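PDB 3EJK: dTDP Sugar Isomerase, which probably epimerises the C3' and C5' positions of dTDP-4-dehydro-6-deoxyglucose to give dTDP-4-dehydro-L-rhamnose, as a cupin-fold enzyme. Local coordinates for residues A[82-87]-A[104-109]; A[58-63]-A[124-129]; A[74-79]-A[138-143]; A[22-27]-A[115-120]; A[66-71]-A[154-159]. All coordinates share one frame; numbering follows the deposited sequence. Where two conformers were deposited one is given.

From the N terminus, contact 4 is the first to begin: 22-27 waits for 115-120, closing a long loop within the larger sheet. Contact 2 starts at 58-63 and closes at 124-129, contact 5 runs from 66-71 to 154-159, and contact 3 from 74-79 to 138-143. Contact 1, 82-87 with 104-109, is a hairpin nested inside all four. Contact 3 is nested inside contact 5, whereas contacts 2 and 3, contacts 2 and 5, and contact 4 with each of 2, 3 and 5 cross. Contacts 3 and 4 are strand pairings in the larger sheet, contact 1 one in the smaller; contact 2 spans the two, and contact 5 packs the loop after strand 149-151 against the smaller sheet.

Contact 1 of 5, residues A[82-87]-A[104-109]; sequences VGCIHV and QVTLGR
Ile-85 and Leu-107 form a hydrogen-bonded pair in the antiparallel beta hairpin of strands 84-90 and 102-108, at one margin of the smaller cupin sheet. The strand axes run 164° apart; Ile-85 N donates a hydrogen bond to Leu-107 O at 2.8 Å, and Leu-107 N returns one to Ile-85 O at 2.9 Å. CB of Leu-107 lies 4.0 Å from CG1 of Ile-85, the two chains side by side and pointing the same way. A chi1 of -66° sets its CG beside the backbone N, anti to the carbonyl carbon, and from there CD1 meets CG2 of Val-87 at 4.0 Å and packs on Phe-78 and Leu-116 of the facing sheet, while CD2 turns to Leu-25. The other face of the hairpin carries Cys-84, covalently linked to an unidentified ligand, its SG 3.9 Å from CG2 of Thr-106. Where the strands part, one water donates to Gly-83 O at 2.7 Å and accepts from Arg-109 N at 3.0 Å.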
# COMPACT_ATOMS: atom_id res chain seq x y z
N VAL A 82 -8.16 -1.88 0.71
CA VAL A 82 -9.17 -2.38 -0.25
C VAL A 82 -9.79 -3.67 0.28
O VAL A 82 -9.07 -4.57 0.73
CB VAL A 82 -8.57 -2.58 -1.67
CG1 VAL A 82 -9.60 -3.23 -2.62
CG2 VAL A 82 -8.07 -1.24 -2.23
N GLY A 83 -11.11 -3.70 0.31
CA GLY A 83 -11.84 -4.89 0.76
C GLY A 83 -11.84 -5.11 2.26
O GLY A 83 -11.71 -4.18 3.06
N CYS A 84 -11.93 -6.38 2.63
CA CYS A 84 -12.02 -6.73 4.03
C CYS A 84 -11.46 -8.07 4.35
O CYS A 84 -11.67 -9.02 3.60
CB CYS A 84 -13.47 -6.56 4.48
SG CYS A 84 -13.82 -6.82 6.22
N ILE A 85 -10.72 -8.16 5.44
CA ILE A 85 -10.20 -9.46 5.87
C ILE A 85 -10.45 -9.72 7.33
O ILE A 85 -10.70 -8.83 8.14
CB ILE A 85 -8.66 -9.66 5.64
CG1 ILE A 85 -7.87 -8.81 6.64
CG2 ILE A 85 -8.26 -9.45 4.15
CD1 ILE A 85 -6.36 -8.95 6.54
N HIS A 86 -10.41 -11.02 7.60
CA HIS A 86 -10.46 -11.56 8.95
C HIS A 86 -9.08 -12.11 9.23
O HIS A 86 -8.58 -12.96 8.49
CB HIS A 86 -11.54 -12.64 9.10
CG HIS A 86 -12.91 -12.08 9.29
ND1 HIS A 86 -13.94 -12.79 9.88
CD2 HIS A 86 -13.41 -10.84 9.05
CE1 HIS A 86 -15.02 -12.03 9.94
NE2 HIS A 86 -14.72 -10.84 9.45
N VAL A 87 -8.46 -11.57 10.26
CA VAL A 87 -7.15 -12.03 10.70
C VAL A 87 -7.28 -12.81 11.99
O VAL A 87 -8.07 -12.46 12.86
CB VAL A 87 -6.16 -10.86 10.98
CG1 VAL A 87 -4.76 -11.42 11.32
CG2 VAL A 87 -6.09 -9.89 9.80
N GLN A 104 -8.65 -12.44 17.30
CA GLN A 104 -9.36 -12.34 16.02
C GLN A 104 -9.67 -10.88 15.75
O GLN A 104 -10.19 -10.16 16.60
CB GLN A 104 -10.61 -13.21 16.01
CG GLN A 104 -10.32 -14.70 16.38
CD GLN A 104 -11.50 -15.64 16.15
OE1 GLN A 104 -12.10 -15.66 15.08
NE2 GLN A 104 -11.81 -16.45 17.15
N VAL A 105 -9.31 -10.44 14.56
CA VAL A 105 -9.54 -9.07 14.17
C VAL A 105 -10.05 -8.98 12.74
O VAL A 105 -9.75 -9.81 11.89
CB VAL A 105 -8.25 -8.21 14.35
CG1 VAL A 105 -8.34 -6.92 13.59
CG2 VAL A 105 -7.98 -7.99 15.86
N THR A 106 -10.84 -7.96 12.53
CA THR A 106 -11.43 -7.61 11.23
C THR A 106 -10.75 -6.34 10.78
O THR A 106 -10.66 -5.36 11.55
CB THR A 106 -12.96 -7.36 11.35
OG1 THR A 106 -13.61 -8.61 11.62
CG2 THR A 106 -13.54 -6.77 10.06
N LEU A 107 -10.26 -6.36 9.54
CA LEU A 107 -9.58 -5.20 8.95
C LEU A 107 -10.19 -4.83 7.62
O LEU A 107 -10.37 -5.68 6.73
CB LEU A 107 -8.08 -5.45 8.77
CG LEU A 107 -7.22 -5.62 10.03
CD1 LEU A 107 -5.77 -5.88 9.63
CD2 LEU A 107 -7.32 -4.39 10.95
N GLY A 108 -10.47 -3.54 7.49
CA GLY A 108 -11.06 -2.98 6.27
C GLY A 108 -12.06 -1.86 6.49
O GLY A 108 -12.64 -1.69 7.56
N ARG A 109 -12.21 -1.09 5.43
CA ARG A 109 -13.12 0.04 5.35
C ARG A 109 -14.57 -0.42 5.27
O ARG A 109 -14.84 -1.48 4.74
CB ARG A 109 -12.79 0.92 4.14
CG ARG A 109 -11.47 1.61 4.28
CD ARG A 109 -11.36 2.70 3.23
NE ARG A 109 -10.93 2.14 1.97
CZ ARG A 109 -11.21 2.64 0.78
NH1 ARG A 109 -11.99 3.69 0.63
NH2 ARG A 109 -10.72 2.02 -0.27
O HOH W 1 -10.68 -1.71 2.91

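Contact 2 of 5, residues A[58-63]-A[124-129]; sequences SEVLPR and YGFAAT. With CIT (citric acid), chain C.
Val-60 meets Phe-126 and Ala-128 where the two sheets of the cupin barrel face each other; the strand axes, 7.7 Å apart and inclined by 54°, show packing between sheets rather than continuous pairing. CG2 of Val-60 comes to the edge of the Phe-126 ring, in its plane and 3.5 Å from CE1. The other branch, CG1, packs 3.6 Å from CB of Ala-128. The chi1 of Phe-126, 54°, sets CG between the backbone N and the carbonyl carbon, and the ring lies inside the barrel, where that of Phe-78 meets it. Beside this hydrophobic junction lies a citrate, probably from the crystallisation liquor. Ser-58 OG donates to its O3 at 2.7 Å, and Tyr-124 OH to its O1 at 2.6 Å, with O1 at the edge of the tyrosine ring. Lys-66, Tyr-56, Lys-69 and His-71 complete the ligand's hydrogen bonds; Lys-66 NZ also bonds Ser-58 OG and so positions that hydroxyl. A polar pocket inside the barrel is consistent with the sugar-nucleotide site expected of this family. At the far end of the contact, Arg-63 N bonds Ala-128 O at 2.8 Å from 38° above the carbonyl plane.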
# COMPACT_ATOMS: atom_id res chain seq x y z
N SER A 58 -0.42 -7.86 -0.52
CA SER A 58 -0.92 -9.20 -0.69
C SER A 58 -2.37 -9.14 -1.09
O SER A 58 -3.22 -8.63 -0.36
CB SER A 58 -0.76 -10.00 0.61
OG SER A 58 -1.20 -11.33 0.47
N GLU A 59 -2.65 -9.65 -2.29
CA GLU A 59 -4.02 -9.71 -2.75
C GLU A 59 -4.61 -10.99 -2.23
O GLU A 59 -3.95 -12.03 -2.20
CB GLU A 59 -4.10 -9.67 -4.26
CG GLU A 59 -5.49 -9.86 -4.76
CD GLU A 59 -5.63 -9.45 -6.20
OE1 GLU A 59 -5.25 -10.22 -7.10
OE2 GLU A 59 -6.17 -8.36 -6.42
N VAL A 60 -5.85 -10.88 -1.75
CA VAL A 60 -6.59 -12.04 -1.28
C VAL A 60 -7.94 -12.02 -1.97
O VAL A 60 -8.74 -11.11 -1.77
CB VAL A 60 -6.77 -12.07 0.25
CG1 VAL A 60 -7.40 -13.40 0.68
CG2 VAL A 60 -5.42 -11.90 0.94
N LEU A 61 -8.16 -13.01 -2.83
CA LEU A 61 -9.44 -13.13 -3.54
C LEU A 61 -10.53 -13.50 -2.54
O LEU A 61 -10.25 -14.11 -1.50
CB LEU A 61 -9.36 -14.15 -4.67
CG LEU A 61 -8.38 -13.80 -5.78
CD1 LEU A 61 -8.45 -14.86 -6.86
CD2 LEU A 61 -8.68 -12.44 -6.36
N PRO A 62 -11.79 -13.18 -2.86
CA PRO A 62 -12.86 -13.43 -1.90
C PRO A 62 -12.97 -14.86 -1.48
O PRO A 62 -12.98 -15.76 -2.30
CB PRO A 62 -14.14 -12.97 -2.62
CG PRO A 62 -13.77 -12.78 -4.05
CD PRO A 62 -12.28 -12.54 -4.10
N ARG A 63 -13.07 -15.01 -0.17
CA ARG A 63 -13.27 -16.28 0.55
C ARG A 63 -12.03 -17.13 0.55
O ARG A 63 -12.07 -18.25 1.03
CB ARG A 63 -14.44 -17.11 0.01
CG ARG A 63 -15.74 -16.35 -0.16
CD ARG A 63 -16.23 -15.72 1.09
NE ARG A 63 -17.42 -14.93 0.80
CZ ARG A 63 -18.67 -15.31 1.04
NH1 ARG A 63 -18.92 -16.46 1.64
NH2 ARG A 63 -19.68 -14.50 0.73
N TYR A 124 0.15 -16.23 12.31
CA TYR A 124 -0.94 -15.47 11.70
C TYR A 124 -1.48 -16.06 10.40
O TYR A 124 -0.82 -16.77 9.67
CB TYR A 124 -0.59 -13.98 11.53
CG TYR A 124 0.62 -13.68 10.69
CD1 TYR A 124 1.88 -13.59 11.25
CD2 TYR A 124 0.49 -13.44 9.33
CE1 TYR A 124 3.00 -13.29 10.47
CE2 TYR A 124 1.59 -13.14 8.54
CZ TYR A 124 2.84 -13.07 9.11
OH TYR A 124 3.94 -12.77 8.32
N GLY A 125 -2.75 -15.81 10.22
CA GLY A 125 -3.49 -16.22 9.03
C GLY A 125 -4.57 -15.20 8.76
O GLY A 125 -5.00 -14.48 9.65
N PHE A 126 -5.00 -15.13 7.51
CA PHE A 126 -6.07 -14.19 7.15
C PHE A 126 -6.81 -14.62 5.90
O PHE A 126 -6.29 -15.39 5.08
CB PHE A 126 -5.54 -12.75 7.02
CG PHE A 126 -4.37 -12.60 6.08
CD1 PHE A 126 -4.56 -12.40 4.74
CD2 PHE A 126 -3.07 -12.66 6.56
CE1 PHE A 126 -3.49 -12.24 3.88
CE2 PHE A 126 -1.99 -12.52 5.71
CZ PHE A 126 -2.20 -12.31 4.36
N ALA A 127 -8.04 -14.14 5.81
CA ALA A 127 -8.92 -14.43 4.69
C ALA A 127 -9.80 -13.25 4.32
O ALA A 127 -10.22 -12.48 5.17
CB ALA A 127 -9.80 -15.65 5.00
N ALA A 128 -10.08 -13.15 3.02
CA ALA A 128 -10.94 -12.11 2.48
C ALA A 128 -12.40 -12.52 2.62
O ALA A 128 -12.80 -13.61 2.26
CB ALA A 128 -10.61 -11.83 0.99
N THR A 129 -13.18 -11.59 3.15
CA THR A 129 -14.62 -11.78 3.32
C THR A 129 -15.39 -11.10 2.20
O THR A 129 -14.87 -10.25 1.47
CB THR A 129 -15.12 -11.20 4.66
OG1 THR A 129 -14.97 -9.78 4.63
CG2 THR A 129 -14.34 -11.77 5.84
C1 CIT C . 4.45 -13.37 5.02
O1 CIT C . 3.58 -12.85 5.75
O2 CIT C . 5.59 -13.63 5.46
C2 CIT C . 4.16 -13.66 3.57
C3 CIT C . 2.68 -13.57 3.24
O7 CIT C . 2.24 -12.17 3.30
C4 CIT C . 2.54 -14.21 1.86
C5 CIT C . 1.27 -13.82 1.16
O3 CIT C . 0.64 -12.86 1.62
O4 CIT C . 0.88 -14.45 0.13
C6 CIT C . 1.85 -14.36 4.24
O5 CIT C . 0.78 -13.89 4.67
O6 CIT C . 2.22 -15.48 4.64

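Contact 3 of 5, residues A[74-79]-A[138-143]; sequences MTQLFA and NCTDIP
Asn-138 faces Phe-78 in the antiparallel pairing of strands 134-140 and 76-82 of the larger sheet; the pair is non-hydrogen-bonded, and the asparagine side chain does more bonding here than its backbone. CG is anti to the backbone N (chi1 -168°), and OD1 accepts from Leu-77 N at 3.0 Å. ND2 donates to Gln-76 OE1 at 2.9 Å, on a carbonyl lone pair and nearly in the amide plane of Asn-138; Tyr-56 OH is a further partner of ND2. The same amide stands at the edge of the Phe-78 ring, the two planes 81° apart. Cys-139 then resumes backbone pairing, its N bonded to Leu-77 O at 3.0 Å. At Thr-140, CG2 touches the selenium of Met-74, a selenomethionine, at 3.7 Å, while OG1 donates to Ile-142 O. Asp-141 turns its carboxylate to the other strand: OD1 receives Thr-75 N at 2.9 Å from above the carboxylate plane, and OD2 accepts from a water that in turn accepts a hydrogen bond from Thr-75 OG1. Ile-142 ends the walk with CG1 3.7 Å from CB of Met-74. Side-chain acceptors thus serve the N-H groups of Thr-75 and Leu-77, where regular backbone pairing gives way toward Thr-75, and the buried Asn-138 amide has its orientation fixed by partners on both its oxygen and its nitrogen.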
# COMPACT_ATOMS: atom_id res chain seq x y z
N MSE A 74 10.93 -10.71 12.71
CA MSE A 74 10.14 -9.68 12.05
C MSE A 74 8.79 -9.39 12.70
O MSE A 74 8.10 -10.30 13.17
CB MSE A 74 9.91 -10.07 10.58
CG MSE A 74 9.30 -8.99 9.75
SE MSE A 74 8.73 -9.63 7.98
CE MSE A 74 10.42 -10.24 7.31
N THR A 75 8.46 -8.10 12.70
CA THR A 75 7.15 -7.61 13.13
C THR A 75 6.37 -7.16 11.90
O THR A 75 6.91 -6.51 11.01
CB THR A 75 7.27 -6.41 14.08
OG1 THR A 75 7.91 -6.84 15.27
CG2 THR A 75 5.92 -5.79 14.43
N GLN A 76 5.07 -7.48 11.89
CA GLN A 76 4.18 -7.10 10.79
C GLN A 76 3.33 -5.91 11.20
O GLN A 76 2.97 -5.74 12.37
CB GLN A 76 3.22 -8.25 10.43
CG GLN A 76 3.79 -9.66 10.47
CD GLN A 76 5.06 -9.86 9.68
OE1 GLN A 76 5.19 -9.37 8.55
NE2 GLN A 76 5.99 -10.64 10.24
N LEU A 77 3.08 -5.06 10.20
CA LEU A 77 2.16 -3.90 10.34
C LEU A 77 1.23 -3.92 9.12
O LEU A 77 1.57 -3.46 8.03
CB LEU A 77 2.88 -2.55 10.47
CG LEU A 77 3.66 -2.33 11.76
CD1 LEU A 77 4.42 -1.01 11.69
CD2 LEU A 77 2.74 -2.36 12.94
N PHE A 78 0.06 -4.50 9.36
CA PHE A 78 -1.00 -4.69 8.37
C PHE A 78 -1.98 -3.54 8.30
O PHE A 78 -2.47 -3.05 9.32
CB PHE A 78 -1.87 -5.92 8.71
CG PHE A 78 -1.32 -7.25 8.30
CD1 PHE A 78 0.00 -7.43 7.96
CD2 PHE A 78 -2.15 -8.37 8.32
CE1 PHE A 78 0.48 -8.69 7.60
CE2 PHE A 78 -1.67 -9.64 7.98
CZ PHE A 78 -0.34 -9.78 7.62
N ALA A 79 -2.29 -3.17 7.07
CA ALA A 79 -3.41 -2.26 6.78
C ALA A 79 -4.14 -2.85 5.58
O ALA A 79 -3.53 -3.52 4.77
CB ALA A 79 -2.98 -0.81 6.54
N ASN A 138 1.51 -4.44 3.97
CA ASN A 138 2.35 -4.78 5.11
C ASN A 138 3.65 -3.99 5.07
O ASN A 138 4.36 -4.00 4.08
CB ASN A 138 2.65 -6.28 5.11
CG ASN A 138 3.27 -6.74 6.41
OD1 ASN A 138 3.39 -5.97 7.36
ND2 ASN A 138 3.68 -8.01 6.46
N CYS A 139 3.91 -3.26 6.14
CA CYS A 139 5.14 -2.52 6.27
C CYS A 139 5.91 -3.22 7.39
O CYS A 139 5.58 -3.10 8.58
CB CYS A 139 4.89 -1.06 6.62
SG CYS A 139 6.41 -0.05 6.65
N THR A 140 6.95 -3.95 6.99
CA THR A 140 7.73 -4.74 7.92
C THR A 140 9.01 -4.01 8.28
O THR A 140 9.50 -3.12 7.56
CB THR A 140 8.04 -6.10 7.33
OG1 THR A 140 8.91 -5.92 6.22
CG2 THR A 140 6.78 -6.75 6.87
N ASP A 141 9.54 -4.41 9.42
CA ASP A 141 10.70 -3.75 10.03
C ASP A 141 12.00 -4.30 9.51
O ASP A 141 13.04 -3.68 9.65
CB ASP A 141 10.64 -3.77 11.56
CG ASP A 141 10.66 -5.15 12.14
OD1 ASP A 141 10.24 -6.12 11.48
OD2 ASP A 141 11.06 -5.26 13.31
N ILE A 142 11.92 -5.48 8.94
CA ILE A 142 13.06 -6.06 8.25
C ILE A 142 12.61 -6.65 6.93
O ILE A 142 11.48 -7.11 6.80
CB ILE A 142 13.83 -7.14 9.06
CG1 ILE A 142 12.94 -8.31 9.41
CG2 ILE A 142 14.38 -6.53 10.34
CD1 ILE A 142 13.69 -9.41 10.17
N PRO A 143 13.49 -6.64 5.93
CA PRO A 143 13.06 -7.19 4.67
C PRO A 143 12.96 -8.70 4.71
O PRO A 143 13.49 -9.36 5.61
CB PRO A 143 14.15 -6.73 3.70
CG PRO A 143 15.33 -6.55 4.53
CD PRO A 143 14.88 -6.16 5.89
O HOH W 2 10.49 -7.09 15.08
O HOH W 3 6.96 -3.78 11.12

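Contact 4 of 5, residues A[22-27]-A[115-120]; sequences GAQLSE and LLRIPP
Gln-24 and Arg-117 belong to an antiparallel strand pairing, 24-31 against 114-118, in the larger sheet of the cupin fold; 114-118 also pairs with 76-82. The axes approach to 4.7 Å, their directions 158° apart. Arg-117 N bonds Gln-24 O at 2.8 Å, whereas the return bond, Gln-24 N to Arg-117 O, is longer, 3.3 Å; Ser-26 and Leu-115 exchange a second pair. On one face the extended side chains of Gln-24 and Arg-117 lie side by side, OE1 3.7 Å from CD of the arginine. CG of Arg-117 is anti to the backbone N (chi1 177°), the chain extended to NE. NH1 then donates to Gly-22 O at 2.6 Å, the acceptor lying near the guanidinium plane. A water joins Ser-26 OG to Leu-115 O. On the other face CD1 of Leu-25 meets CB of Leu-116 at 3.9 Å, and both leucines pack on Leu-107 of the smaller sheet. Beyond the paired residues, CG of Pro-119 lies 3.5 Å from C of Gly-22. The Leu-25 and Leu-116 face is apolar and joins the sheets; the other is mixed, Leu-115 packing there on Leu-77 while a charged donor prolongs the pairing to a carbonyl beyond the strand.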
# COMPACT_ATOMS: atom_id res chain seq x y z
N GLY A 22 1.45 -8.32 22.86
CA GLY A 22 2.21 -7.55 21.89
C GLY A 22 1.46 -7.18 20.63
O GLY A 22 1.89 -6.32 19.85
N ALA A 23 0.35 -7.87 20.40
CA ALA A 23 -0.48 -7.57 19.22
C ALA A 23 -1.25 -6.29 19.55
O ALA A 23 -1.79 -6.12 20.64
CB ALA A 23 -1.40 -8.70 18.90
N GLN A 24 -1.25 -5.36 18.62
CA GLN A 24 -1.91 -4.07 18.84
C GLN A 24 -2.67 -3.61 17.64
O GLN A 24 -2.35 -3.92 16.51
CB GLN A 24 -0.88 -2.99 19.17
CG GLN A 24 -0.00 -3.26 20.37
CD GLN A 24 1.04 -2.17 20.54
OE1 GLN A 24 1.22 -1.33 19.66
NE2 GLN A 24 1.72 -2.18 21.67
N LEU A 25 -3.67 -2.81 17.92
CA LEU A 25 -4.54 -2.27 16.91
C LEU A 25 -4.63 -0.77 17.10
O LEU A 25 -4.93 -0.29 18.20
CB LEU A 25 -5.88 -2.95 17.07
CG LEU A 25 -6.82 -3.21 15.93
CD1 LEU A 25 -6.09 -3.96 14.82
CD2 LEU A 25 -7.99 -4.03 16.52
N SER A 26 -4.30 -0.02 16.06
CA SER A 26 -4.37 1.43 16.15
C SER A 26 -5.15 2.05 15.00
O SER A 26 -5.23 1.52 13.89
CB SER A 26 -2.96 2.02 16.24
OG SER A 26 -2.13 1.63 15.16
N GLU A 27 -5.74 3.18 15.32
CA GLU A 27 -6.51 3.97 14.36
C GLU A 27 -5.68 4.53 13.24
O GLU A 27 -4.54 4.97 13.43
CB GLU A 27 -7.25 5.13 15.04
CG GLU A 27 -8.46 4.65 15.79
CD GLU A 27 -9.41 3.86 14.89
OE1 GLU A 27 -9.23 3.88 13.64
OE2 GLU A 27 -10.33 3.23 15.45
N LEU A 115 -4.55 -0.28 11.91
CA LEU A 115 -3.22 -0.84 11.75
C LEU A 115 -3.06 -1.94 12.81
O LEU A 115 -3.27 -1.71 14.00
CB LEU A 115 -2.13 0.21 11.91
CG LEU A 115 -0.73 -0.23 11.46
CD1 LEU A 115 -0.69 -0.26 9.98
CD2 LEU A 115 0.36 0.73 11.98
N LEU A 116 -2.74 -3.13 12.34
CA LEU A 116 -2.55 -4.31 13.19
C LEU A 116 -1.07 -4.66 13.28
O LEU A 116 -0.42 -4.92 12.28
CB LEU A 116 -3.30 -5.51 12.60
CG LEU A 116 -3.03 -6.88 13.21
CD1 LEU A 116 -3.47 -6.83 14.68
CD2 LEU A 116 -3.72 -8.03 12.43
N ARG A 117 -0.56 -4.63 14.50
CA ARG A 117 0.82 -4.99 14.78
C ARG A 117 0.86 -6.46 15.18
O ARG A 117 0.15 -6.88 16.09
CB ARG A 117 1.37 -4.12 15.93
CG ARG A 117 2.78 -4.48 16.33
CD ARG A 117 3.20 -3.75 17.60
NE ARG A 117 4.62 -3.96 17.83
CZ ARG A 117 5.12 -4.82 18.71
NH1 ARG A 117 4.32 -5.52 19.50
NH2 ARG A 117 6.43 -4.95 18.82
N ILE A 118 1.67 -7.24 14.47
CA ILE A 118 1.81 -8.67 14.79
C ILE A 118 3.25 -8.89 15.25
O ILE A 118 4.18 -8.76 14.46
CB ILE A 118 1.51 -9.58 13.58
CG1 ILE A 118 0.10 -9.32 13.05
CG2 ILE A 118 1.67 -11.10 13.98
CD1 ILE A 118 -0.21 -10.08 11.76
N PRO A 119 3.45 -9.24 16.53
CA PRO A 119 4.85 -9.34 16.91
C PRO A 119 5.53 -10.63 16.45
O PRO A 119 4.86 -11.54 15.96
CB PRO A 119 4.81 -9.25 18.45
CG PRO A 119 3.42 -9.51 18.85
CD PRO A 119 2.52 -9.44 17.66
N PRO A 120 6.86 -10.70 16.54
CA PRO A 120 7.45 -11.96 16.13
C PRO A 120 7.03 -13.16 16.96
O PRO A 120 6.60 -13.06 18.11
CB PRO A 120 8.96 -11.74 16.26
CG PRO A 120 9.15 -10.52 17.02
CD PRO A 120 7.85 -9.74 17.05
O HOH W 4 -1.05 -0.76 15.57

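Contact 5 of 5, residues A[66-71]-A[154-159]; sequences KAWKRH and QDAPFI
The indole of Trp-68 is sandwiched: Ala-67 CB lies 3.8 Å above one face, offset toward the rim, and Ile-159 CG2 covers the opposite face over the centre. Its polar atom, NE1, makes a weak, bent bond to Gln-154 O at 3.2 Å. The isoleucine contact is CH-pi, CG2 standing 3.5 Å from the centroid of the six-membered ring and 12° off its normal. It joins strand 65-71 of the smaller cupin sheet to the loop after strand 149-151. CD1 of Ile-159 extends the cover to the five-membered ring, 3.5 Å from CG of Trp-68. A cis peptide bond links Ala-67 to Trp-68; Trp-123 and Trp-163 also touch the indole. The type I turn from Ala-156 to Ile-159, closed by Ile-159 N on Ala-156 O at 3.2 Å, presents the isoleucine to the ring. Gln-154 packs its CB on CB of Ala-67 at 4.1 Å. A water accepts from Trp-68 NE1 at 3.0 Å and lies 2.7 Å from Ala-156 O, to which it can donate.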
# COMPACT_ATOMS: atom_id res chain seq x y z
N LYS A 66 -5.15 -17.29 3.51
CA LYS A 66 -3.68 -17.34 3.54
C LYS A 66 -3.23 -17.58 4.97
O LYS A 66 -3.19 -16.67 5.80
CB LYS A 66 -3.04 -16.07 2.98
CG LYS A 66 -3.29 -15.86 1.50
CD LYS A 66 -2.48 -14.68 0.97
CE LYS A 66 -2.60 -14.56 -0.55
NZ LYS A 66 -1.56 -13.66 -1.14
N ALA A 67 -2.93 -18.83 5.26
CA ALA A 67 -2.55 -19.24 6.63
C ALA A 67 -1.69 -20.51 6.56
O ALA A 67 -1.86 -21.30 5.64
CB ALA A 67 -3.81 -19.50 7.44
N TRP A 68 -0.76 -20.74 7.48
CA TRP A 68 -0.40 -19.89 8.60
C TRP A 68 1.05 -19.51 8.43
O TRP A 68 1.83 -20.25 7.83
CB TRP A 68 -0.48 -20.65 9.92
CG TRP A 68 -1.85 -21.09 10.31
CD1 TRP A 68 -2.43 -22.29 10.06
CD2 TRP A 68 -2.80 -20.33 11.05
NE1 TRP A 68 -3.70 -22.32 10.58
CE2 TRP A 68 -3.96 -21.12 11.19
CE3 TRP A 68 -2.81 -19.03 11.58
CZ2 TRP A 68 -5.07 -20.69 11.87
CZ3 TRP A 68 -3.91 -18.60 12.26
CH2 TRP A 68 -5.03 -19.43 12.41
N LYS A 69 1.40 -18.36 8.97
CA LYS A 69 2.77 -17.86 8.90
C LYS A 69 3.24 -17.37 10.26
O LYS A 69 2.46 -16.85 11.07
CB LYS A 69 2.85 -16.67 7.93
CG LYS A 69 4.25 -16.41 7.43
CD LYS A 69 4.70 -17.69 6.71
CE LYS A 69 5.67 -17.43 5.62
NZ LYS A 69 4.90 -16.96 4.47
N ARG A 70 4.55 -17.48 10.42
CA ARG A 70 5.29 -17.06 11.60
C ARG A 70 6.69 -16.56 11.23
O ARG A 70 7.34 -17.15 10.38
CB ARG A 70 5.40 -18.23 12.61
CG ARG A 70 6.02 -17.82 13.91
CD ARG A 70 5.80 -18.79 15.03
NE ARG A 70 6.52 -20.03 14.87
CZ ARG A 70 6.61 -20.94 15.82
NH1 ARG A 70 6.04 -20.71 17.00
NH2 ARG A 70 7.28 -22.07 15.61
N HIS A 71 7.12 -15.47 11.86
CA HIS A 71 8.49 -14.94 11.67
C HIS A 71 9.24 -14.97 12.99
O HIS A 71 8.66 -14.72 14.05
CB HIS A 71 8.47 -13.51 11.13
CG HIS A 71 8.05 -13.41 9.71
ND1 HIS A 71 8.95 -13.23 8.68
CD2 HIS A 71 6.83 -13.49 9.14
CE1 HIS A 71 8.29 -13.20 7.53
NE2 HIS A 71 7.00 -13.33 7.79
N GLN A 154 -2.87 -24.53 6.27
CA GLN A 154 -3.95 -23.71 6.82
C GLN A 154 -4.84 -24.47 7.78
O GLN A 154 -5.62 -23.85 8.49
CB GLN A 154 -4.80 -23.06 5.73
CG GLN A 154 -5.71 -23.98 5.00
CD GLN A 154 -6.62 -23.20 4.06
OE1 GLN A 154 -6.15 -22.53 3.16
NE2 GLN A 154 -7.94 -23.28 4.29
N ASP A 155 -4.73 -25.79 7.77
CA ASP A 155 -5.52 -26.67 8.67
C ASP A 155 -4.67 -27.35 9.72
O ASP A 155 -5.08 -28.33 10.36
CB ASP A 155 -6.38 -27.69 7.91
CG ASP A 155 -5.57 -28.61 7.02
OD1 ASP A 155 -4.32 -28.52 7.00
OD2 ASP A 155 -6.20 -29.41 6.32
N ALA A 156 -3.47 -26.82 9.91
CA ALA A 156 -2.54 -27.38 10.91
C ALA A 156 -3.27 -27.65 12.23
O ALA A 156 -3.80 -26.73 12.85
CB ALA A 156 -1.33 -26.47 11.11
N PRO A 157 -3.29 -28.90 12.68
CA PRO A 157 -4.09 -29.15 13.87
C PRO A 157 -3.53 -28.59 15.17
O PRO A 157 -4.24 -28.58 16.16
CB PRO A 157 -4.19 -30.68 13.94
CG PRO A 157 -3.12 -31.18 13.09
CD PRO A 157 -2.87 -30.15 12.03
N PHE A 158 -2.31 -28.09 15.13
CA PHE A 158 -1.65 -27.55 16.35
C PHE A 158 -1.96 -26.06 16.52
O PHE A 158 -1.67 -25.46 17.55
CB PHE A 158 -0.13 -27.84 16.39
CG PHE A 158 0.66 -27.09 15.38
CD1 PHE A 158 0.83 -27.58 14.11
CD2 PHE A 158 1.23 -25.88 15.71
CE1 PHE A 158 1.55 -26.88 13.18
CE2 PHE A 158 1.94 -25.17 14.78
CZ PHE A 158 2.10 -25.67 13.52
N ILE A 159 -2.58 -25.46 15.51
CA ILE A 159 -2.99 -24.05 15.57
C ILE A 159 -4.52 -24.09 15.73
O ILE A 159 -5.24 -24.41 14.78
CB ILE A 159 -2.50 -23.25 14.35
CG1 ILE A 159 -0.97 -23.31 14.28
CG2 ILE A 159 -2.95 -21.77 14.45
CD1 ILE A 159 -0.37 -22.53 13.10
O HOH W 5 -5.18 -24.65 11.74